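Local coordinates for neuraminidase (Influenza A virus, PDB 4K3Y), which is a neuraminidase-like surface glycoprotein of a bat influenza virus, a beta-propeller assembled as a tetramer, whose enzymatic activity is uncertain, at residues E234-R245 and C253-I264; S284-K292 and N305-I316. All coordinates share one frame; numbering follows the deposited sequence.

Interaction 1: residues E234-R245 and C253-I264; sequences EPCLGFLGDTPR and CDKTTTEGEGGI. With CA (calcium ion), chain M.
Asp242 meets the glycine-rich backbone leading into Ile264 through one carboxylate oxygen. OD1 accepts the backbone N of Ile264 on its syn lone pair (3.0 Å, 157° at the hydrogen) and its own neighbour Thr243 N on the anti lone pair, which fixes the rotation of the group. Beside it Pro244, joined through a cis peptide, brings CD and CG up to the main chain, with CD 3.3 Å from Gly263 N and CG 3.5 Å from Glu261 O. Gly262 and Gly263 hold backbone angles that favour glycine, and the absence of side chains there lets Asp242 and Pro244 come close. Gly262 O binds the calcium ion at 2.8 Å, building a calcium site of the neuraminidase propeller.

Toward the other end the contact thins. Leu240 and Thr256 reach tip to tip, CD2 to OG1 at 3.7 Å, the hydroxyl bonding to Tyr252. The solvent side holds exposed Glu259, beside the Arg245 backbone, and exposed Cys253, while Glu234 merely lies along the Lys255 backbone. Two parts of one irregular loop are thus joined by the Cys236-Cys253 disulfide at one end and the Asp242 carboxylate at the other; calcium fastens 253-264 to Asn212 and Asp216, and would probably favour an ionised Asp242.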
loop_
_atom_site.group_PDB
_atom_site.type_symbol
_atom_site.label_atom_id
_atom_site.label_comp_id
_atom_site.label_asym_id
_atom_site.label_seq_id
_atom_site.Cartn_x
_atom_site.Cartn_y
_atom_site.Cartn_z
ATOM N N GLU C 234 10.321 -17.865 41.716
ATOM C CA GLU C 234 9.339 -18.924 41.538
ATOM C C GLU C 234 8.053 -18.553 42.250
ATOM O O GLU C 234 8.056 -18.311 43.455
ATOM C CB GLU C 234 9.852 -20.252 42.077
ATOM C CG GLU C 234 8.796 -21.341 42.064
ATOM C CD GLU C 234 8.693 -22.044 40.712
ATOM O OE1 GLU C 234 9.549 -21.788 39.836
ATOM O OE2 GLU C 234 7.763 -22.860 40.532
ATOM N N PRO C 235 6.946 -18.506 41.504
ATOM C CA PRO C 235 5.650 -18.119 42.067
ATOM C C PRO C 235 5.228 -19.041 43.206
ATOM O O PRO C 235 5.363 -20.270 43.127
ATOM C CB PRO C 235 4.688 -18.235 40.874
ATOM C CG PRO C 235 5.376 -19.133 39.900
ATOM C CD PRO C 235 6.845 -18.886 40.086
ATOM N N CYS C 236 4.736 -18.421 44.270
ATOM C CA CYS C 236 4.352 -19.133 45.474
ATOM C C CYS C 236 2.852 -19.433 45.445
ATOM O O CYS C 236 2.226 -19.660 46.481
ATOM C CB CYS C 236 4.740 -18.303 46.707
ATOM S SG CYS C 236 6.525 -17.961 46.845
ATOM N N LEU C 237 2.286 -19.453 44.242
ATOM C CA LEU C 237 0.843 -19.609 44.082
ATOM C C LEU C 237 0.413 -20.962 43.505
ATOM O O LEU C 237 0.879 -21.394 42.445
ATOM C CB LEU C 237 0.286 -18.464 43.233
ATOM C CG LEU C 237 -0.353 -17.290 43.983
ATOM C CD1 LEU C 237 0.355 -17.010 45.291
ATOM C CD2 LEU C 237 -0.339 -16.051 43.115
ATOM N N GLY C 238 -0.497 -21.613 44.219
ATOM C CA GLY C 238 -0.990 -22.922 43.850
ATOM C C GLY C 238 -1.923 -22.908 42.655
ATOM O O GLY C 238 -2.417 -23.966 42.261
ATOM N N PHE C 239 -2.169 -21.721 42.090
ATOM C CA PHE C 239 -2.907 -21.575 40.820
ATOM C C PHE C 239 -1.956 -21.828 39.638
ATOM O O PHE C 239 -1.235 -20.931 39.186
ATOM C CB PHE C 239 -3.519 -20.179 40.720
ATOM C CG PHE C 239 -4.493 -20.006 39.577
ATOM C CD1 PHE C 239 -5.745 -20.601 39.623
ATOM C CD2 PHE C 239 -4.173 -19.207 38.475
ATOM C CE1 PHE C 239 -6.662 -20.428 38.587
ATOM C CE2 PHE C 239 -5.085 -19.035 37.431
ATOM C CZ PHE C 239 -6.329 -19.646 37.485
ATOM N N LEU C 240 -1.969 -23.057 39.142
ATOM C CA LEU C 240 -0.923 -23.535 38.252
ATOM C C LEU C 240 -1.016 -22.974 36.843
ATOM O O LEU C 240 -1.993 -23.223 36.127
ATOM C CB LEU C 240 -0.941 -25.064 38.212
ATOM C CG LEU C 240 -0.693 -25.723 39.566
ATOM C CD1 LEU C 240 -0.525 -27.227 39.410
ATOM C CD2 LEU C 240 0.525 -25.104 40.236
ATOM N N GLY C 241 0.035 -22.260 36.442
ATOM C CA GLY C 241 0.068 -21.557 35.175
ATOM C C GLY C 241 0.287 -22.368 33.904
ATOM O O GLY C 241 -0.249 -22.008 32.839
ATOM N N ASP C 242 1.073 -23.443 33.979
ATOM C CA ASP C 242 1.410 -24.182 32.759
ATOM C C ASP C 242 0.286 -25.092 32.274
ATOM O O ASP C 242 -0.705 -25.347 32.979
ATOM C CB ASP C 242 2.695 -25.009 32.926
ATOM C CG ASP C 242 3.560 -24.988 31.689
ATOM O OD1 ASP C 242 2.965 -24.992 30.582
ATOM O OD2 ASP C 242 4.814 -24.935 31.834
ATOM N N THR C 243 0.462 -25.567 31.050
ATOM C CA THR C 243 -0.363 -26.613 30.476
ATOM C C THR C 243 0.601 -27.475 29.669
ATOM O O THR C 243 1.200 -26.990 28.707
ATOM C CB THR C 243 -1.449 -26.042 29.540
ATOM O OG1 THR C 243 -2.385 -25.257 30.299
ATOM C CG2 THR C 243 -2.194 -27.178 28.821
ATOM N N PRO C 244 0.730 -28.767 30.025
ATOM C CA PRO C 244 -0.078 -29.507 31.004
ATOM C C PRO C 244 0.199 -29.173 32.460
ATOM O O PRO C 244 1.133 -28.408 32.767
ATOM C CB PRO C 244 0.329 -30.954 30.759
ATOM C CG PRO C 244 1.709 -30.872 30.245
ATOM C CD PRO C 244 1.765 -29.626 29.417
ATOM N N ARG C 245 -0.616 -29.776 33.333
ATOM C CA ARG C 245 -0.577 -29.532 34.771
ATOM C C ARG C 245 -1.564 -30.455 35.489
ATOM O O ARG C 245 -2.465 -31.024 34.871
ATOM C CB ARG C 245 -0.911 -28.058 35.070
ATOM C CG ARG C 245 -2.350 -27.653 34.746
ATOM C CD ARG C 245 -2.660 -26.252 35.268
ATOM N NE ARG C 245 -4.093 -25.951 35.214
ATOM C CZ ARG C 245 -4.702 -25.401 34.172
ATOM N NH1 ARG C 245 -4.006 -25.074 33.089
ATOM N NH2 ARG C 245 -6.002 -25.179 34.213
ATOM N N CYS C 253 6.388 -22.295 47.998
ATOM C CA CYS C 253 7.351 -21.484 47.250
ATOM C C CYS C 253 8.407 -22.233 46.439
ATOM O O CYS C 253 9.520 -21.747 46.270
ATOM C CB CYS C 253 7.989 -20.414 48.151
ATOM S SG CYS C 253 6.864 -19.043 48.540
ATOM N N ASP C 254 8.048 -23.401 45.920
ATOM C CA ASP C 254 8.912 -24.102 44.969
ATOM C C ASP C 254 8.116 -24.892 43.941
ATOM O O ASP C 254 6.883 -24.811 43.901
ATOM C CB ASP C 254 9.949 -24.998 45.665
ATOM C CG ASP C 254 9.444 -25.587 46.972
ATOM O OD1 ASP C 254 8.213 -25.594 47.196
ATOM O OD2 ASP C 254 10.295 -26.044 47.771
ATOM N N LYS C 255 8.831 -25.651 43.113
ATOM C CA LYS C 255 8.246 -26.224 41.905
ATOM C C LYS C 255 7.113 -27.189 42.204
ATOM O O LYS C 255 7.115 -27.872 43.236
ATOM C CB LYS C 255 9.306 -26.942 41.058
ATOM C CG LYS C 255 10.454 -26.074 40.534
ATOM C CD LYS C 255 11.608 -26.973 40.061
ATOM C CE LYS C 255 12.824 -26.180 39.603
ATOM N NZ LYS C 255 13.643 -25.633 40.726
ATOM N N THR C 256 6.139 -27.224 41.296
ATOM C CA THR C 256 5.145 -28.290 41.280
ATOM C C THR C 256 5.580 -29.334 40.248
ATOM O O THR C 256 5.219 -29.269 39.071
ATOM C CB THR C 256 3.756 -27.749 40.951
ATOM O OG1 THR C 256 3.395 -26.771 41.928
ATOM C CG2 THR C 256 2.726 -28.871 40.953
ATOM N N THR C 257 6.376 -30.294 40.699
ATOM C CA THR C 257 7.046 -31.205 39.783
ATOM C C THR C 257 6.052 -32.168 39.160
ATOM O O THR C 257 6.291 -32.742 38.088
ATOM C CB THR C 257 8.163 -31.986 40.498
ATOM O OG1 THR C 257 7.588 -32.834 41.503
ATOM C CG2 THR C 257 9.170 -31.006 41.133
ATOM N N THR C 258 4.931 -32.325 39.848
ATOM C CA THR C 258 3.847 -33.181 39.394
ATOM C C THR C 258 3.293 -32.636 38.088
ATOM O O THR C 258 2.794 -31.510 38.040
ATOM C CB THR C 258 2.709 -33.226 40.433
ATOM O OG1 THR C 258 3.256 -33.291 41.762
ATOM C CG2 THR C 258 1.785 -34.407 40.164
ATOM N N GLU C 259 3.380 -33.448 37.042
ATOM C CA GLU C 259 2.978 -33.050 35.697
ATOM C C GLU C 259 3.751 -31.834 35.167
ATOM O O GLU C 259 3.269 -31.105 34.301
ATOM C CB GLU C 259 1.469 -32.812 35.630
ATOM C CG GLU C 259 0.639 -34.081 35.735
ATOM C CD GLU C 259 -0.470 -34.135 34.689
ATOM O OE1 GLU C 259 -0.164 -34.355 33.494
ATOM O OE2 GLU C 259 -1.652 -33.964 35.065
ATOM N N GLY C 260 4.960 -31.627 35.676
ATOM C CA GLY C 260 5.815 -30.549 35.200
ATOM C C GLY C 260 6.600 -30.801 33.905
ATOM O O GLY C 260 7.322 -29.921 33.444
ATOM N N GLU C 261 6.494 -31.994 33.327
ATOM C CA GLU C 261 7.101 -32.252 32.032
ATOM C C GLU C 261 6.149 -31.688 30.971
ATOM O O GLU C 261 4.932 -31.775 31.137
ATOM C CB GLU C 261 7.304 -33.754 31.818
ATOM C CG GLU C 261 7.921 -34.113 30.461
ATOM C CD GLU C 261 7.997 -35.622 30.207
ATOM O OE1 GLU C 261 7.696 -36.407 31.145
ATOM O OE2 GLU C 261 8.359 -36.020 29.067
ATOM N N GLY C 262 6.683 -31.113 29.891
ATOM C CA GLY C 262 5.855 -30.524 28.843
ATOM C C GLY C 262 5.573 -29.057 29.137
ATOM O O GLY C 262 6.199 -28.480 30.009
ATOM N N GLY C 263 4.639 -28.443 28.426
ATOM C CA GLY C 263 4.333 -27.048 28.688
ATOM C C GLY C 263 4.084 -26.200 27.457
ATOM O O GLY C 263 4.432 -26.566 26.340
ATOM N N ILE C 264 3.488 -25.039 27.660
ATOM C CA ILE C 264 3.216 -24.148 26.546
ATOM C C ILE C 264 3.565 -22.719 26.964
ATOM O O ILE C 264 3.518 -22.383 28.150
ATOM C CB ILE C 264 1.751 -24.289 26.099
ATOM C CG1 ILE C 264 1.549 -23.688 24.701
ATOM C CG2 ILE C 264 0.794 -23.693 27.152
ATOM C CD1 ILE C 264 0.420 -24.347 23.945
HETATM CA CA CA M . 5.211 -27.950 32.573
#

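Interaction 2: residues S284-K292 and N305-I316; sequences SKKGFEIYK and NRNYQLLSNSTI. With NAG (2-acetamido-2-deoxy-beta-D-glucopyranose), chain I.
Phe288 pairs with Leu311 through two reciprocal backbone bonds, Phe288 N to Leu311 O (3.0 Å) and Leu311 N to Phe288 O (3.2 Å). Because Leu310 and Leu311 both face Phe288, this is a classic beta bulge. On one side of it Ile290 and Tyr308 form another hydrogen-bonded antiparallel pair; on the other the chain turns a corner at 312-314, where Ser314 O takes Gly287 N and Lys285 O takes Ile316 N. The contact therefore spans the last two strands of one propeller blade and the start of the next, strand 315-322.

Among the polar side chains, the bent chain of Lys286 brings NZ to two acceptors, Asn313 O and Thr315 OG1, each 2.9 Å away. Glu289 places CG between its backbone N and carbonyl carbon (chi1 64°), and OE1 takes Asn307 ND2 at 2.8 Å on its anti side, with carboxylate and amide planes 74° apart. OE2 pairs with Arg278. The same Asn307 amide crosses Tyr291 nearly at right angles, its plane 83° from the ring, while Arg306 O sits at the ring edge.

Among apolar groups, Phe288 CD1 meets Ile316 CG2 at 4.1 Å, and Ile290 CG2 lies 3.9 Å from Leu310 CD1. Strands 335-343 and 349-359 cover this side, through Ile338, Phe336 and Phe356.

At the corner Asn313 carries a glycan, ND2 bonded to NAG C1, and the sugar is hydrogen-bonded to Glu75 and Gln76 of the second subunit. The face of Phe288, Ile290 and Leu311 is thus largely apolar, with Tyr308 and Lys292 reaching Asn19 and Arg306 reaching Asp365 toward one end; the other side carries the Lys286 and Glu289-Asn307 bonds and the Tyr291 ring, with glycosylation at the corner between the two blades.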
loop_
_atom_site.group_PDB
_atom_site.type_symbol
_atom_site.label_atom_id
_atom_site.label_comp_id
_atom_site.label_asym_id
_atom_site.label_seq_id
_atom_site.Cartn_x
_atom_site.Cartn_y
_atom_site.Cartn_z
ATOM N N SER C 284 -8.467 -31.117 26.890
ATOM C CA SER C 284 -8.828 -30.523 25.613
ATOM C C SER C 284 -8.387 -29.120 25.866
ATOM O O SER C 284 -8.807 -28.550 26.875
ATOM C CB SER C 284 -10.339 -30.508 25.471
ATOM O OG SER C 284 -10.930 -29.675 26.472
ATOM N N LYS C 285 -7.556 -28.535 25.014
ATOM C CA LYS C 285 -6.993 -27.224 25.386
ATOM C C LYS C 285 -7.992 -26.062 25.210
ATOM O O LYS C 285 -7.769 -25.137 24.422
ATOM C CB LYS C 285 -5.668 -26.968 24.660
ATOM C CG LYS C 285 -4.504 -27.808 25.197
ATOM C CD LYS C 285 -3.242 -27.658 24.334
ATOM C CE LYS C 285 -2.166 -28.658 24.750
ATOM N NZ LYS C 285 -1.852 -29.628 23.659
ATOM N N LYS C 286 -9.077 -26.108 25.983
ATOM C CA LYS C 286 -10.220 -25.218 25.782
ATOM C C LYS C 286 -10.370 -24.111 26.827
ATOM O O LYS C 286 -10.251 -24.357 28.039
ATOM C CB LYS C 286 -11.520 -26.034 25.659
ATOM C CG LYS C 286 -11.677 -26.654 24.271
ATOM C CD LYS C 286 -13.069 -26.422 23.670
ATOM C CE LYS C 286 -13.147 -26.919 22.201
ATOM N NZ LYS C 286 -12.737 -25.930 21.132
ATOM N N GLY C 287 -10.632 -22.892 26.342
ATOM C CA GLY C 287 -10.884 -21.758 27.219
ATOM C C GLY C 287 -9.625 -21.115 27.781
ATOM O O GLY C 287 -8.555 -21.736 27.871
ATOM N N PHE C 288 -9.755 -19.855 28.170
ATOM C CA PHE C 288 -8.642 -19.138 28.759
ATOM C C PHE C 288 -9.168 -18.305 29.907
ATOM O O PHE C 288 -10.226 -17.672 29.799
ATOM C CB PHE C 288 -7.971 -18.243 27.720
ATOM C CG PHE C 288 -6.687 -17.623 28.190
ATOM C CD1 PHE C 288 -5.488 -18.292 28.030
ATOM C CD2 PHE C 288 -6.677 -16.366 28.778
ATOM C CE1 PHE C 288 -4.289 -17.731 28.458
ATOM C CE2 PHE C 288 -5.491 -15.804 29.208
ATOM C CZ PHE C 288 -4.289 -16.488 29.042
ATOM N N GLU C 289 -8.436 -18.318 31.013
ATOM C CA GLU C 289 -8.844 -17.555 32.184
ATOM C C GLU C 289 -7.653 -16.735 32.639
ATOM O O GLU C 289 -6.508 -17.070 32.333
ATOM C CB GLU C 289 -9.375 -18.472 33.308
ATOM C CG GLU C 289 -8.340 -19.464 33.903
ATOM C CD GLU C 289 -8.982 -20.589 34.714
ATOM O OE1 GLU C 289 -10.052 -20.359 35.334
ATOM O OE2 GLU C 289 -8.415 -21.707 34.740
ATOM N N ILE C 290 -7.927 -15.639 33.328
ATOM C CA ILE C 290 -6.863 -14.839 33.916
ATOM C C ILE C 290 -7.322 -14.417 35.311
ATOM O O ILE C 290 -8.439 -13.917 35.504
ATOM C CB ILE C 290 -6.411 -13.644 32.990
ATOM C CG1 ILE C 290 -5.115 -13.011 33.507
ATOM C CG2 ILE C 290 -7.536 -12.600 32.782
ATOM C CD1 ILE C 290 -4.457 -12.038 32.524
ATOM N N TYR C 291 -6.462 -14.672 36.288
ATOM C CA TYR C 291 -6.815 -14.551 37.694
ATOM C C TYR C 291 -6.042 -13.398 38.313
ATOM O O TYR C 291 -4.813 -13.336 38.187
ATOM C CB TYR C 291 -6.440 -15.856 38.393
ATOM C CG TYR C 291 -7.095 -16.108 39.721
ATOM C CD1 TYR C 291 -8.016 -15.222 40.258
ATOM C CD2 TYR C 291 -6.788 -17.249 40.442
ATOM C CE1 TYR C 291 -8.607 -15.472 41.485
ATOM C CE2 TYR C 291 -7.366 -17.505 41.657
ATOM C CZ TYR C 291 -8.272 -16.621 42.178
ATOM O OH TYR C 291 -8.829 -16.909 43.401
ATOM N N LYS C 292 -6.757 -12.482 38.968
ATOM C CA LYS C 292 -6.118 -11.336 39.616
ATOM C C LYS C 292 -5.753 -11.699 41.051
ATOM O O LYS C 292 -6.532 -12.355 41.765
ATOM C CB LYS C 292 -7.042 -10.116 39.617
ATOM C CG LYS C 292 -6.352 -8.814 40.032
ATOM C CD LYS C 292 -7.264 -7.900 40.865
ATOM C CE LYS C 292 -8.262 -7.129 40.011
ATOM N NZ LYS C 292 -8.540 -5.780 40.572
ATOM N N ASN C 305 -8.474 -12.799 43.775
ATOM C CA ASN C 305 -9.508 -11.779 43.824
ATOM C C ASN C 305 -10.615 -11.947 42.794
ATOM O O ASN C 305 -11.800 -11.881 43.131
ATOM C CB ASN C 305 -8.857 -10.402 43.660
ATOM C CG ASN C 305 -9.823 -9.266 43.948
ATOM O OD1 ASN C 305 -10.192 -8.502 43.054
ATOM N ND2 ASN C 305 -10.245 -9.156 45.201
ATOM N N ARG C 306 -10.227 -12.122 41.535
ATOM C CA ARG C 306 -11.199 -12.289 40.468
ATOM C C ARG C 306 -10.632 -13.066 39.301
ATOM O O ARG C 306 -9.647 -12.652 38.676
ATOM C CB ARG C 306 -11.726 -10.938 39.978
ATOM C CG ARG C 306 -12.888 -11.072 38.987
ATOM C CD ARG C 306 -13.845 -9.911 39.144
ATOM N NE ARG C 306 -14.642 -9.656 37.948
ATOM C CZ ARG C 306 -15.617 -10.449 37.529
ATOM N NH1 ARG C 306 -15.912 -11.549 38.203
ATOM N NH2 ARG C 306 -16.294 -10.145 36.437
ATOM N N ASN C 307 -11.266 -14.198 39.020
ATOM C CA ASN C 307 -10.906 -15.032 37.889
ATOM C C ASN C 307 -11.783 -14.709 36.681
ATOM O O ASN C 307 -12.980 -15.007 36.678
ATOM C CB ASN C 307 -11.070 -16.500 38.271
ATOM C CG ASN C 307 -10.395 -17.430 37.296
ATOM O OD1 ASN C 307 -9.176 -17.560 37.301
ATOM N ND2 ASN C 307 -11.181 -18.081 36.451
ATOM N N TYR C 308 -11.194 -14.096 35.661
ATOM C CA TYR C 308 -11.930 -13.781 34.434
ATOM C C TYR C 308 -11.840 -14.916 33.417
ATOM O O TYR C 308 -10.745 -15.246 32.941
ATOM C CB TYR C 308 -11.360 -12.521 33.778
ATOM C CG TYR C 308 -11.703 -11.220 34.451
ATOM C CD1 TYR C 308 -13.018 -10.750 34.481
ATOM C CD2 TYR C 308 -10.707 -10.430 35.023
ATOM C CE1 TYR C 308 -13.335 -9.521 35.083
ATOM C CE2 TYR C 308 -11.010 -9.205 35.618
ATOM C CZ TYR C 308 -12.325 -8.760 35.647
ATOM O OH TYR C 308 -12.620 -7.557 36.237
ATOM N N GLN C 309 -12.978 -15.494 33.056
ATOM C CA GLN C 309 -12.984 -16.498 31.991
ATOM C C GLN C 309 -13.220 -15.892 30.609
ATOM O O GLN C 309 -14.310 -16.016 30.030
ATOM C CB GLN C 309 -13.987 -17.593 32.287
ATOM C CG GLN C 309 -13.492 -18.554 33.334
ATOM C CD GLN C 309 -14.628 -19.170 34.079
ATOM O OE1 GLN C 309 -15.084 -18.628 35.093
ATOM N NE2 GLN C 309 -15.127 -20.294 33.573
ATOM N N LEU C 310 -12.162 -15.271 30.090
ATOM C CA LEU C 310 -12.169 -14.552 28.809
ATOM C C LEU C 310 -12.669 -15.369 27.600
ATOM O O LEU C 310 -13.502 -14.877 26.823
ATOM C CB LEU C 310 -10.788 -13.936 28.538
ATOM C CG LEU C 310 -10.326 -12.887 29.579
ATOM C CD1 LEU C 310 -8.983 -12.231 29.226
ATOM C CD2 LEU C 310 -11.387 -11.814 29.763
ATOM N N LEU C 311 -12.186 -16.605 27.441
ATOM C CA LEU C 311 -12.650 -17.467 26.345
ATOM C C LEU C 311 -13.122 -18.831 26.833
ATOM O O LEU C 311 -12.666 -19.311 27.861
ATOM C CB LEU C 311 -11.568 -17.652 25.286
ATOM C CG LEU C 311 -11.181 -16.483 24.376
ATOM C CD1 LEU C 311 -10.031 -15.708 24.975
ATOM C CD2 LEU C 311 -10.771 -17.042 23.053
ATOM N N SER C 312 -14.016 -19.461 26.072
ATOM C CA SER C 312 -14.599 -20.753 26.444
ATOM C C SER C 312 -14.707 -21.642 25.227
ATOM O O SER C 312 -14.381 -22.825 25.263
ATOM C CB SER C 312 -16.003 -20.543 26.991
ATOM O OG SER C 312 -15.990 -19.505 27.947
ATOM N N ASN C 313 -15.194 -21.045 24.153
ATOM C CA ASN C 313 -15.486 -21.758 22.934
ATOM C C ASN C 313 -14.245 -22.365 22.301
ATOM O O ASN C 313 -14.259 -23.505 21.842
ATOM C CB ASN C 313 -16.148 -20.809 21.923
ATOM C CG ASN C 313 -17.592 -20.461 22.284
ATOM O OD1 ASN C 313 -18.027 -20.618 23.434
ATOM N ND2 ASN C 313 -18.339 -19.979 21.281
ATOM N N SER C 314 -13.160 -21.612 22.271
ATOM C CA SER C 314 -12.085 -21.969 21.362
ATOM C C SER C 314 -10.894 -22.695 21.994
ATOM O O SER C 314 -10.728 -22.738 23.225
ATOM C CB SER C 314 -11.657 -20.744 20.523
ATOM O OG SER C 314 -11.253 -19.699 21.360
ATOM N N THR C 315 -10.098 -23.305 21.120
ATOM C CA THR C 315 -8.937 -24.106 21.509
ATOM C C THR C 315 -7.668 -23.248 21.539
ATOM O O THR C 315 -7.237 -22.715 20.519
ATOM C CB THR C 315 -8.777 -25.296 20.546
ATOM O OG1 THR C 315 -9.927 -26.140 20.663
ATOM C CG2 THR C 315 -7.545 -26.104 20.867
ATOM N N ILE C 316 -7.093 -23.118 22.732
ATOM C CA ILE C 316 -5.959 -22.228 23.002
ATOM C C ILE C 316 -4.603 -22.918 22.794
ATOM O O ILE C 316 -4.458 -24.122 23.005
ATOM C CB ILE C 316 -5.987 -21.706 24.467
ATOM C CG1 ILE C 316 -7.400 -21.271 24.887
ATOM C CG2 ILE C 316 -4.949 -20.602 24.693
ATOM C CD1 ILE C 316 -8.114 -20.351 23.926
HETATM C C1 NAG I . -19.672 -19.585 21.668
HETATM C C2 NAG I . -19.945 -18.425 20.711
HETATM C C3 NAG I . -21.392 -17.967 20.801
HETATM C C4 NAG I . -22.357 -19.145 20.744
HETATM C C5 NAG I . -21.925 -20.234 21.715
HETATM C C6 NAG I . -22.809 -21.471 21.636
HETATM C C7 NAG I . -18.138 -16.816 20.236
HETATM C C8 NAG I . -17.628 -15.469 20.653
HETATM N N2 NAG I . -19.096 -17.296 21.033
HETATM O O3 NAG I . -21.671 -17.048 19.769
HETATM O O4 NAG I . -23.630 -18.682 21.111
HETATM O O5 NAG I . -20.604 -20.608 21.404
HETATM O O6 NAG I . -22.288 -22.347 20.661
HETATM O O7 NAG I . -17.674 -17.404 19.248
#

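Both contacts lie at similar depth, about 18 and 17 Å from the centre of the chain, but interaction 2 is the more buried: 10 of its 20 touching residues are buried, against 6 of 16 in interaction 1. Interaction 1 joins two stretches of the long loop between strands 230-233 and 268-269, without regular pairing, and relies on a disulfide and a carboxylate beside a metal. Interaction 2 uses antiparallel pairing interrupted by bulges, plus a largely apolar face packed on the next blade. Their centres are about 17 Å apart, yet they meet: the ring of Phe239, from 234-245, packs on Tyr291, Glu289 and Asn307, and Arg278 bonds both Leu240 O and Glu289.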